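Local coordinates for D-threo-3-hydroxyaspartate dehydratase (Delftia, PDB 3WQE), which uses pyridoxal 5'-phosphate and a divalent metal ion to deaminate D-threo-3-hydroxyaspartate to oxaloacetate and ammonia, and also acts on D-serine, at residues 50-55 with 70-75; 108-113 with 135-140; 179-184 with 204-209. All blocks are in the same frame, centred on the assembly; numbering follows the deposited sequence.

Interaction 1. Residues 50-55 with 70-75. With PLP (pyridoxal-5'-phosphate), chain F; 2TL (D-allothreonine), chain H.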
loop_
_atom_site.group_PDB
_atom_site.type_symbol
_atom_site.label_atom_id
_atom_site.label_comp_id
_atom_site.label_asym_id
_atom_site.label_seq_id
_atom_site.Cartn_x
_atom_site.Cartn_y
_atom_site.Cartn_z
ATOM N N PRO B 50 -21.965 3.401 -7.671
ATOM C CA PRO B 50 -20.595 3.796 -7.293
ATOM C C PRO B 50 -19.712 2.560 -7.074
ATOM O O PRO B 50 -20.156 1.527 -6.550
ATOM C CB PRO B 50 -20.780 4.543 -5.917
ATOM C CG PRO B 50 -22.167 4.168 -5.435
ATOM C CD PRO B 50 -23.018 3.839 -6.722
ATOM N N HIS B 51 -18.443 2.785 -7.340
ATOM C CA HIS B 51 -17.425 1.712 -7.078
ATOM C C HIS B 51 -16.860 1.962 -5.715
ATOM O O HIS B 51 -16.116 2.925 -5.467
ATOM C CB HIS B 51 -16.394 1.758 -8.168
ATOM C CG HIS B 51 -15.738 0.404 -8.269
ATOM N ND1 HIS B 51 -15.457 -0.351 -7.132
ATOM C CD2 HIS B 51 -15.396 -0.403 -9.388
ATOM C CE1 HIS B 51 -15.001 -1.580 -7.537
ATOM N NE2 HIS B 51 -14.925 -1.571 -8.884
ATOM N N VAL B 52 -17.224 1.075 -4.812
ATOM C CA VAL B 52 -16.810 1.251 -3.414
ATOM C C VAL B 52 -15.381 0.804 -3.167
ATOM O O VAL B 52 -14.932 0.971 -2.022
ATOM C CB VAL B 52 -17.756 0.591 -2.386
ATOM C CG1 VAL B 52 -19.121 1.255 -2.532
ATOM C CG2 VAL B 52 -17.853 -0.929 -2.585
ATOM N N LYS B 53 -14.660 0.362 -4.195
ATOM C CA LYS B 53 -13.277 -0.082 -3.898
ATOM C C LYS B 53 -12.405 1.144 -3.488
ATOM O O LYS B 53 -11.333 0.884 -2.876
ATOM C CB LYS B 53 -12.628 -0.771 -5.112
ATOM C CG LYS B 53 -12.275 0.211 -6.212
ATOM C CD LYS B 53 -11.610 -0.566 -7.430
ATOM C CE LYS B 53 -11.438 0.422 -8.587
ATOM N NZ LYS B 53 -10.529 1.536 -8.278
ATOM N N THR B 54 -12.820 2.384 -3.750
ATOM C CA THR B 54 -11.969 3.527 -3.328
ATOM C C THR B 54 -11.986 3.660 -1.797
ATOM O O THR B 54 -10.936 3.985 -1.197
ATOM C CB THR B 54 -12.612 4.795 -3.903
ATOM O OG1 THR B 54 -12.379 4.683 -5.321
ATOM C CG2 THR B 54 -11.897 6.060 -3.429
ATOM N N SER B 55 -13.135 3.464 -1.139
ATOM C CA SER B 55 -13.197 3.705 0.350
ATOM C C SER B 55 -13.313 2.387 1.115
ATOM O O SER B 55 -12.882 2.316 2.273
ATOM C CB SER B 55 -14.469 4.576 0.724
ATOM O OG SER B 55 -15.692 3.781 0.594
ATOM N N SER B 70 -27.668 3.698 -7.026
ATOM C CA SER B 70 -28.462 2.478 -7.226
ATOM C C SER B 70 -27.445 1.328 -7.222
ATOM O O SER B 70 -26.796 1.048 -8.253
ATOM C CB SER B 70 -29.136 2.495 -8.598
ATOM O OG SER B 70 -30.030 3.539 -8.704
ATOM N N GLY B 71 -27.369 0.674 -6.047
ATOM C CA GLY B 71 -26.422 -0.465 -6.021
ATOM C C GLY B 71 -25.020 0.031 -5.921
ATOM O O GLY B 71 -24.706 1.214 -5.778
ATOM N N ILE B 72 -24.146 -0.998 -5.861
ATOM C CA ILE B 72 -22.695 -0.707 -5.802
ATOM C C ILE B 72 -21.928 -1.617 -6.748
ATOM O O ILE B 72 -22.414 -2.667 -7.203
ATOM C CB ILE B 72 -22.086 -0.902 -4.375
ATOM C CG1 ILE B 72 -22.238 -2.362 -3.868
ATOM C CG2 ILE B 72 -22.736 0.115 -3.430
ATOM C CD1 ILE B 72 -21.563 -2.614 -2.477
ATOM N N THR B 73 -20.715 -1.183 -7.032
ATOM C CA THR B 73 -19.682 -2.054 -7.705
ATOM C C THR B 73 -18.615 -2.355 -6.658
ATOM O O THR B 73 -18.204 -1.487 -5.866
ATOM C CB THR B 73 -19.008 -1.295 -8.871
ATOM O OG1 THR B 73 -20.033 -0.638 -9.708
ATOM C CG2 THR B 73 -18.269 -2.258 -9.762
ATOM N N VAL B 74 -18.182 -3.627 -6.676
ATOM C CA VAL B 74 -17.076 -4.005 -5.756
ATOM C C VAL B 74 -15.970 -4.686 -6.610
ATOM O O VAL B 74 -16.185 -5.222 -7.691
ATOM C CB VAL B 74 -17.566 -5.022 -4.702
ATOM C CG1 VAL B 74 -18.650 -4.383 -3.790
ATOM C CG2 VAL B 74 -18.144 -6.358 -5.308
ATOM N N SER B 75 -14.784 -4.671 -6.017
ATOM C CA SER B 75 -13.589 -5.226 -6.672
ATOM C C SER B 75 -13.148 -6.571 -6.145
ATOM O O SER B 75 -12.160 -7.158 -6.677
ATOM C CB SER B 75 -12.413 -4.240 -6.636
ATOM O OG SER B 75 -11.828 -4.177 -5.305
HETATM N N1 PLP F . -15.467 0.193 -13.001
HETATM C C2 PLP F . -14.410 -0.624 -13.073
HETATM C C2A PLP F . -14.602 -2.023 -13.635
HETATM C C3 PLP F . -13.075 -0.208 -12.735
HETATM O O3 PLP F . -12.030 -1.057 -12.821
HETATM C C4 PLP F . -12.939 1.044 -12.116
HETATM C C4A PLP F . -11.663 1.618 -11.734
HETATM C C5 PLP F . -14.129 1.869 -12.005
HETATM C C6 PLP F . -15.375 1.370 -12.487
HETATM C C5A PLP F . -14.061 3.242 -11.284
HETATM O O4P PLP F . -13.250 4.188 -11.964
HETATM P P PLP F . -12.847 5.504 -11.138
HETATM O O1P PLP F . -14.202 6.137 -10.844
HETATM O O2P PLP F . -12.074 6.204 -12.209
HETATM O O3P PLP F . -12.108 5.071 -9.913
HETATM N N 2TL H . -10.431 0.833 -12.148
HETATM C CA 2TL H . -9.079 1.401 -11.780
HETATM C CB 2TL H . -8.460 1.867 -13.121
HETATM O OG1 2TL H . -9.000 3.069 -13.571
HETATM C CG2 2TL H . -8.357 0.956 -14.248
HETATM C C 2TL H . -8.310 0.182 -11.282
HETATM O O 2TL H . -8.785 -0.918 -11.561
HETATM O OXT 2TL H . -7.355 0.449 -10.619
#

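Interaction 2. Residues 108-113 with 135-140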
loop_
_atom_site.group_PDB
_atom_site.type_symbol
_atom_site.label_atom_id
_atom_site.label_comp_id
_atom_site.label_asym_id
_atom_site.label_seq_id
_atom_site.Cartn_x
_atom_site.Cartn_y
_atom_site.Cartn_z
ATOM N N LEU B 108 -23.340 -16.235 -1.383
ATOM C CA LEU B 108 -23.819 -14.804 -1.239
ATOM C C LEU B 108 -25.256 -14.734 -1.881
ATOM O O LEU B 108 -26.177 -14.203 -1.214
ATOM C CB LEU B 108 -22.895 -13.827 -1.928
ATOM C CG LEU B 108 -21.768 -13.413 -0.963
ATOM C CD1 LEU B 108 -20.684 -12.908 -1.913
ATOM C CD2 LEU B 108 -22.215 -12.320 0.026
ATOM N N ARG B 109 -25.398 -15.307 -3.081
ATOM C CA ARG B 109 -26.774 -15.195 -3.736
ATOM C C ARG B 109 -27.781 -15.991 -2.883
ATOM O O ARG B 109 -28.951 -15.535 -2.709
ATOM C CB ARG B 109 -26.711 -15.781 -5.142
ATOM C CG ARG B 109 -26.005 -14.815 -6.073
ATOM C CD ARG B 109 -25.884 -15.345 -7.510
ATOM N NE ARG B 109 -27.244 -15.526 -8.058
ATOM C CZ ARG B 109 -27.973 -14.578 -8.613
ATOM N NH1 ARG B 109 -27.514 -13.301 -8.756
ATOM N NH2 ARG B 109 -29.211 -14.932 -9.014
ATOM N N ARG B 110 -27.424 -17.195 -2.345
ATOM C CA ARG B 110 -28.390 -17.980 -1.583
ATOM C C ARG B 110 -28.787 -17.284 -0.258
ATOM O O ARG B 110 -29.941 -17.545 0.175
ATOM C CB ARG B 110 -27.957 -19.433 -1.372
ATOM C CG ARG B 110 -27.623 -20.029 -2.773
ATOM C CD ARG B 110 -28.067 -21.447 -3.289
ATOM N NE ARG B 110 -27.131 -22.472 -2.778
ATOM C CZ ARG B 110 -26.783 -23.724 -3.177
ATOM N NH1 ARG B 110 -25.924 -24.344 -2.305
ATOM N NH2 ARG B 110 -27.148 -24.358 -4.317
ATOM N N ARG B 111 -27.928 -16.387 0.283
ATOM C CA ARG B 111 -28.265 -15.535 1.497
ATOM C C ARG B 111 -29.140 -14.327 1.136
ATOM O O ARG B 111 -29.508 -13.622 2.061
ATOM C CB ARG B 111 -26.937 -14.863 2.151
ATOM C CG ARG B 111 -26.122 -15.899 2.754
ATOM C CD ARG B 111 -25.232 -15.254 3.851
ATOM N NE ARG B 111 -24.119 -14.405 3.604
ATOM C CZ ARG B 111 -22.960 -14.850 3.084
ATOM N NH1 ARG B 111 -22.834 -16.148 2.674
ATOM N NH2 ARG B 111 -22.003 -14.025 2.887
ATOM N N GLY B 112 -29.343 -14.056 -0.132
ATOM C CA GLY B 112 -30.142 -12.962 -0.540
ATOM C C GLY B 112 -29.429 -11.829 -1.188
ATOM O O GLY B 112 -30.035 -10.777 -1.454
ATOM N N CYS B 113 -28.158 -11.993 -1.553
ATOM C CA CYS B 113 -27.461 -10.905 -2.235
ATOM C C CYS B 113 -27.681 -11.020 -3.729
ATOM O O CYS B 113 -27.506 -12.112 -4.344
ATOM C CB CYS B 113 -25.901 -11.052 -1.985
ATOM S SG CYS B 113 -24.971 -9.691 -2.735
ATOM N N GLN B 135 -25.755 -26.694 -9.430
ATOM C CA GLN B 135 -26.193 -26.183 -8.096
ATOM C C GLN B 135 -27.639 -25.630 -8.161
ATOM O O GLN B 135 -28.095 -25.126 -7.059
ATOM C CB GLN B 135 -25.285 -25.062 -7.607
ATOM C CG GLN B 135 -23.851 -25.624 -7.383
ATOM C CD GLN B 135 -23.763 -26.658 -6.332
ATOM O OE1 GLN B 135 -24.444 -26.573 -5.274
ATOM N NE2 GLN B 135 -22.926 -27.636 -6.538
ATOM N N GLY B 136 -28.268 -25.591 -9.308
ATOM C CA GLY B 136 -29.680 -25.090 -9.461
ATOM C C GLY B 136 -29.697 -23.574 -9.287
ATOM O O GLY B 136 -30.569 -23.021 -8.585
ATOM N N GLU B 137 -28.672 -22.890 -9.809
ATOM C CA GLU B 137 -28.593 -21.425 -9.699
ATOM C C GLU B 137 -28.404 -20.726 -11.002
ATOM O O GLU B 137 -27.484 -21.052 -11.763
ATOM C CB GLU B 137 -27.362 -21.006 -8.843
ATOM C CG GLU B 137 -27.256 -19.500 -8.514
ATOM C CD GLU B 137 -28.368 -19.031 -7.527
ATOM O OE1 GLU B 137 -28.554 -17.800 -7.442
ATOM O OE2 GLU B 137 -29.029 -19.866 -6.870
ATOM N N ALA B 138 -29.343 -19.812 -11.366
ATOM C CA ALA B 138 -29.236 -19.084 -12.573
ATOM C C ALA B 138 -28.501 -17.812 -12.268
ATOM O O ALA B 138 -29.053 -16.737 -11.871
ATOM C CB ALA B 138 -30.662 -18.790 -13.098
ATOM N N PHE B 139 -27.196 -17.906 -12.240
ATOM C CA PHE B 139 -26.372 -16.722 -11.946
ATOM C C PHE B 139 -26.645 -15.640 -12.940
ATOM O O PHE B 139 -26.877 -15.930 -14.185
ATOM C CB PHE B 139 -24.875 -17.083 -12.158
ATOM C CG PHE B 139 -24.320 -17.948 -11.012
ATOM C CD1 PHE B 139 -23.890 -17.338 -9.819
ATOM C CD2 PHE B 139 -24.166 -19.371 -11.215
ATOM C CE1 PHE B 139 -23.327 -18.124 -8.766
ATOM C CE2 PHE B 139 -23.669 -20.148 -10.157
ATOM C CZ PHE B 139 -23.243 -19.526 -8.955
ATOM N N GLU B 140 -26.517 -14.382 -12.478
ATOM C CA GLU B 140 -26.609 -13.256 -13.475
ATOM C C GLU B 140 -25.193 -12.866 -13.834
ATOM O O GLU B 140 -24.339 -12.629 -12.937
ATOM C CB GLU B 140 -27.332 -12.007 -12.812
ATOM C CG GLU B 140 -27.432 -10.895 -13.860
ATOM C CD GLU B 140 -28.293 -9.740 -13.409
ATOM O OE1 GLU B 140 -28.127 -8.649 -14.013
ATOM O OE2 GLU B 140 -29.138 -9.957 -12.457
HETATM O O HOH W 1 -30.188 -17.283 -5.202
#

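Interaction 3. Residues 179-184 with 204-209. With PLP (pyridoxal-5'-phosphate), chain F; 2TL (D-allothreonine), chain H.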
loop_
_atom_site.group_PDB
_atom_site.type_symbol
_atom_site.label_atom_id
_atom_site.label_comp_id
_atom_site.label_asym_id
_atom_site.label_seq_id
_atom_site.Cartn_x
_atom_site.Cartn_y
_atom_site.Cartn_z
ATOM N N VAL B 179 -24.019 -5.728 -20.388
ATOM C CA VAL B 179 -22.600 -5.531 -20.803
ATOM C C VAL B 179 -22.077 -4.364 -19.995
ATOM O O VAL B 179 -22.793 -3.476 -19.542
ATOM C CB VAL B 179 -22.435 -5.209 -22.298
ATOM C CG1 VAL B 179 -22.666 -6.499 -23.141
ATOM C CG2 VAL B 179 -23.443 -4.109 -22.795
ATOM N N LEU B 180 -20.762 -4.378 -19.761
ATOM C CA LEU B 180 -20.125 -3.255 -19.037
ATOM C C LEU B 180 -18.796 -2.969 -19.629
ATOM O O LEU B 180 -18.130 -3.865 -20.245
ATOM C CB LEU B 180 -19.959 -3.515 -17.520
ATOM C CG LEU B 180 -18.821 -4.487 -17.120
ATOM C CD1 LEU B 180 -18.506 -4.264 -15.624
ATOM C CD2 LEU B 180 -19.194 -5.952 -17.372
ATOM N N THR B 181 -18.347 -1.728 -19.521
ATOM C CA THR B 181 -16.980 -1.330 -19.936
ATOM C C THR B 181 -16.411 -0.363 -18.975
ATOM O O THR B 181 -17.207 0.368 -18.323
ATOM C CB THR B 181 -16.942 -0.798 -21.390
ATOM O OG1 THR B 181 -15.597 -0.758 -21.884
ATOM C CG2 THR B 181 -17.598 0.613 -21.486
ATOM N N HIS B 182 -15.061 -0.231 -18.946
ATOM C CA HIS B 182 -14.425 0.797 -18.146
ATOM C C HIS B 182 -13.356 1.416 -18.984
ATOM O O HIS B 182 -12.385 0.719 -19.385
ATOM C CB HIS B 182 -13.755 0.128 -16.936
ATOM C CG HIS B 182 -12.871 1.060 -16.186
ATOM N ND1 HIS B 182 -13.303 2.173 -15.498
ATOM C CD2 HIS B 182 -11.465 0.946 -15.967
ATOM C CE1 HIS B 182 -12.176 2.762 -14.836
ATOM N NE2 HIS B 182 -11.096 2.044 -15.165
ATOM N N ALA B 183 -13.492 2.712 -19.310
ATOM C CA ALA B 183 -12.474 3.361 -20.223
ATOM C C ALA B 183 -11.313 3.916 -19.394
ATOM O O ALA B 183 -11.151 5.111 -19.132
ATOM C CB ALA B 183 -13.076 4.513 -21.136
ATOM N N GLY B 184 -10.508 2.955 -18.894
ATOM C CA GLY B 184 -9.459 3.292 -17.941
ATOM C C GLY B 184 -8.368 4.034 -18.643
ATOM O O GLY B 184 -7.545 4.669 -17.906
ATOM N N ALA B 204 -20.331 4.583 -27.019
ATOM C CA ALA B 204 -20.666 3.989 -28.343
ATOM C C ALA B 204 -20.295 2.517 -28.379
ATOM O O ALA B 204 -21.029 1.705 -28.930
ATOM C CB ALA B 204 -19.972 4.752 -29.469
ATOM N N GLY B 205 -19.176 2.226 -27.766
ATOM C CA GLY B 205 -18.688 0.806 -27.927
ATOM C C GLY B 205 -19.477 -0.077 -27.005
ATOM O O GLY B 205 -19.809 -1.207 -27.423
ATOM N N CYS B 206 -19.822 0.377 -25.815
ATOM C CA CYS B 206 -20.594 -0.504 -24.949
ATOM C C CYS B 206 -22.013 -0.740 -25.539
ATOM O O CYS B 206 -22.585 -1.871 -25.515
ATOM C CB CYS B 206 -20.709 0.040 -23.519
ATOM S SG CYS B 206 -20.914 -1.278 -22.321
ATOM N N VAL B 207 -22.654 0.368 -26.033
ATOM C CA VAL B 207 -23.997 0.208 -26.674
ATOM C C VAL B 207 -23.887 -0.678 -27.908
ATOM O O VAL B 207 -24.777 -1.507 -28.151
ATOM C CB VAL B 207 -24.531 1.633 -27.009
ATOM C CG1 VAL B 207 -25.835 1.441 -27.779
ATOM C CG2 VAL B 207 -24.877 2.298 -25.655
ATOM N N GLN B 208 -22.815 -0.469 -28.670
ATOM C CA GLN B 208 -22.591 -1.359 -29.871
ATOM C C GLN B 208 -22.640 -2.844 -29.491
ATOM O O GLN B 208 -23.298 -3.656 -30.214
ATOM C CB GLN B 208 -21.251 -1.008 -30.505
ATOM C CG GLN B 208 -20.946 -1.839 -31.739
ATOM C CD GLN B 208 -19.524 -1.574 -32.243
ATOM O OE1 GLN B 208 -18.801 -0.778 -31.621
ATOM N NE2 GLN B 208 -19.136 -2.208 -33.289
ATOM N N ALA B 209 -21.896 -3.183 -28.410
ATOM C CA ALA B 209 -21.901 -4.609 -27.950
ATOM C C ALA B 209 -23.307 -5.044 -27.580
ATOM O O ALA B 209 -23.749 -6.134 -27.980
ATOM C CB ALA B 209 -20.932 -4.823 -26.767
HETATM N N1 PLP F . -15.467 0.193 -13.001
HETATM C C2 PLP F . -14.410 -0.624 -13.073
HETATM C C2A PLP F . -14.602 -2.023 -13.635
HETATM C C3 PLP F . -13.075 -0.208 -12.735
HETATM O O3 PLP F . -12.030 -1.057 -12.821
HETATM C C4 PLP F . -12.939 1.044 -12.116
HETATM C C4A PLP F . -11.663 1.618 -11.734
HETATM C C5 PLP F . -14.129 1.869 -12.005
HETATM C C6 PLP F . -15.375 1.370 -12.487
HETATM C C5A PLP F . -14.061 3.242 -11.284
HETATM O O4P PLP F . -13.250 4.188 -11.964
HETATM P P PLP F . -12.847 5.504 -11.138
HETATM O O1P PLP F . -14.202 6.137 -10.844
HETATM O O2P PLP F . -12.074 6.204 -12.209
HETATM O O3P PLP F . -12.108 5.071 -9.913
HETATM N N 2TL H . -10.431 0.833 -12.148
HETATM C CA 2TL H . -9.079 1.401 -11.780
HETATM C CB 2TL H . -8.460 1.867 -13.121
HETATM O OG1 2TL H . -9.000 3.069 -13.571
HETATM C CG2 2TL H . -8.357 0.956 -14.248
HETATM C C 2TL H . -8.310 0.182 -11.282
HETATM O O 2TL H . -8.785 -0.918 -11.561
HETATM O OXT 2TL H . -7.355 0.449 -10.619
#

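Interaction 1. Residues 50-55 with 70-75
Two backbone hydrogen bonds join Pro50 and Val52 to Thr73: Thr73 N donates to Pro50 O (2.8 Å), and Val52 N donates to Thr73 O (2.9 Å). They bracket His51 in a single parallel-type bridge between the loop that follows strand 47-48 and strand 72-74, part of the wall of the TIM-like alpha/beta barrel found in alanine racemase-type, fold-type III PLP enzymes. A third bond fixes the His51 ring, whose ND1 accepts the backbone N-H of Lys53 at 3.1 Å, with the donor tilted about 20° from the ring plane. The ring is also clasped on both faces. Thr73 CG2 lies over one, 3.7 Å from the centroid in a CH-pi contact, while CD of Lys53 passes above the opposite one, offset toward the rim. Thus fixed, His51 offers its edge to the cofactor, with PLP N1 near the ring plane.

Lys53 is inferred to be the lysine that carries PLP as a Schiff base. Here its chain runs extended to CE, which lies 3.4 Å from PLP C4A, and a bend at chi4 (63°) turns NZ to Gln329 of the second subunit. PLP C4A instead lies within covalent distance of the D-allothreonine N, consistent with an external aldimine.

Farther out, Ser75 packs beneath the root of the lysine, its OG 3.5 Å from Lys53 CB and hydrogen-bonded to Glu79. The remaining contact is apolar and adjoins Phe83 of helix 77-85. Val52 spreads its two methyls over two strand residues: CG1 meets Ile72 CG2 at 3.9 Å, and CG2 lies alongside Val74 CG1 at 3.7 Å.

Interaction 2. Residues 108-113 with 135-140
The nearest CA atoms, of Arg109 and Phe139, are 8.4 Å apart, and long side chains span the gap; each segment leaves its helix through a Schellman motif, at Gly112 and Gly136. The principle that a salt bridge can pin a helix end to a neighbouring loop is well illustrated by Arg109 and Glu137. Arg109 NE donates to Glu137 OE1 at 2.7 Å, with an N-H...O angle of 161°. OE1 lies close to the guanidinium plane and accepts through its anti lone pair. A weak second bond reaches the same oxygen from Arg109 NH2 (3.3 Å), so one carboxylate oxygen takes both N-H groups; the two planes are 65° apart. A water lies 2.8 Å from Glu137 OE1.

The chain of Arg109 is extended to CD, which touches the Phe139 ring 3.6 Å from CD1; the bend at chi3 (62°) then swings NE to Glu137. Phe139 CA and Glu140 N lie over one face of the guanidinium, and Arg109 NH1 is held beyond the contact by Leu115 O. Bonds at the edge on NE and NH1, a weak one on NH2, and packing over one face limit how the head can turn. Glu137 likewise bends at chi2, and its CG sits over the centre of the Phe139 ring.

Ala138 centres an inverse gamma turn, after which Glu140 starts strand 140-146. Below the polar layer Phe139 is buried against Leu106 of helix 102-110, Leu117 of strand 114-119, and Ile128 and Phe131 of helix 122-135, and the contact joins the C-terminal end of helix 102-110 to the loop between helix 122-135 and strand 140-146.

Interaction 3. Residues 179-184 with 204-209
Cys206 carries this contact, its side chain directed from helix 192-215 at Val179 and Thr181 of the strand end. With chi1 at -152° the thiol swings away from the backbone N and reaches the strand backbone, SG 3.8 Å from Leu180 C. On one flank Val179 CG2 approaches SG at 3.8 Å; on the other, Thr181 CG2 meets Cys206 CB at 3.8 Å. The threonine rotamer divides its branches: the methyl faces the helix, while OG1 bonds to Ile145 O and Thr147 OG1. Ala209, a turn further on, adds a looser apolar touch, its CB 4.4 Å from Val179 CG1.

Just past the strand, His182 faces the other way. Its ring lies over the cofactor, with PLP C3 3.5 Å from the ring plane beneath its centre, and NE2 is hydrogen-bonded in the plane to OG1 of D-allothreonine (2.8 Å). ND1 is tied to Gly226 O, so both ring nitrogens are engaged. With an alanine in place of His182 the ring over PLP is gone, and the D-allothreonine hydroxyl would probably lose its partner and the cofactor be freer to shift on this face.

Such a division, with hydrophobic strand-helix packing on the outside and ligand-binding residues at the strand's C-terminal end, is characteristic of the beta-alpha units of a TIM-like barrel.

In the fold
All three contacts belong to the same TIM-like barrel, but only two reach its active site. Interactions 1 and 3 have centres about 18 Å apart and do not touch, with nearest atoms about 6 Å apart; PLP lies between them and touches both. His51 and Lys53 approach one face of the pyridine ring and His182 the other, and a magnesium ion lies about 4 Å from the Lys53 side chain. Interaction 2 stands apart at the barrel's surface, its centre about 20 Å from that of interaction 1 and 26 Å from that of interaction 3. It joins helices to the start of a strand, whereas interaction 3 lies where a strand ends.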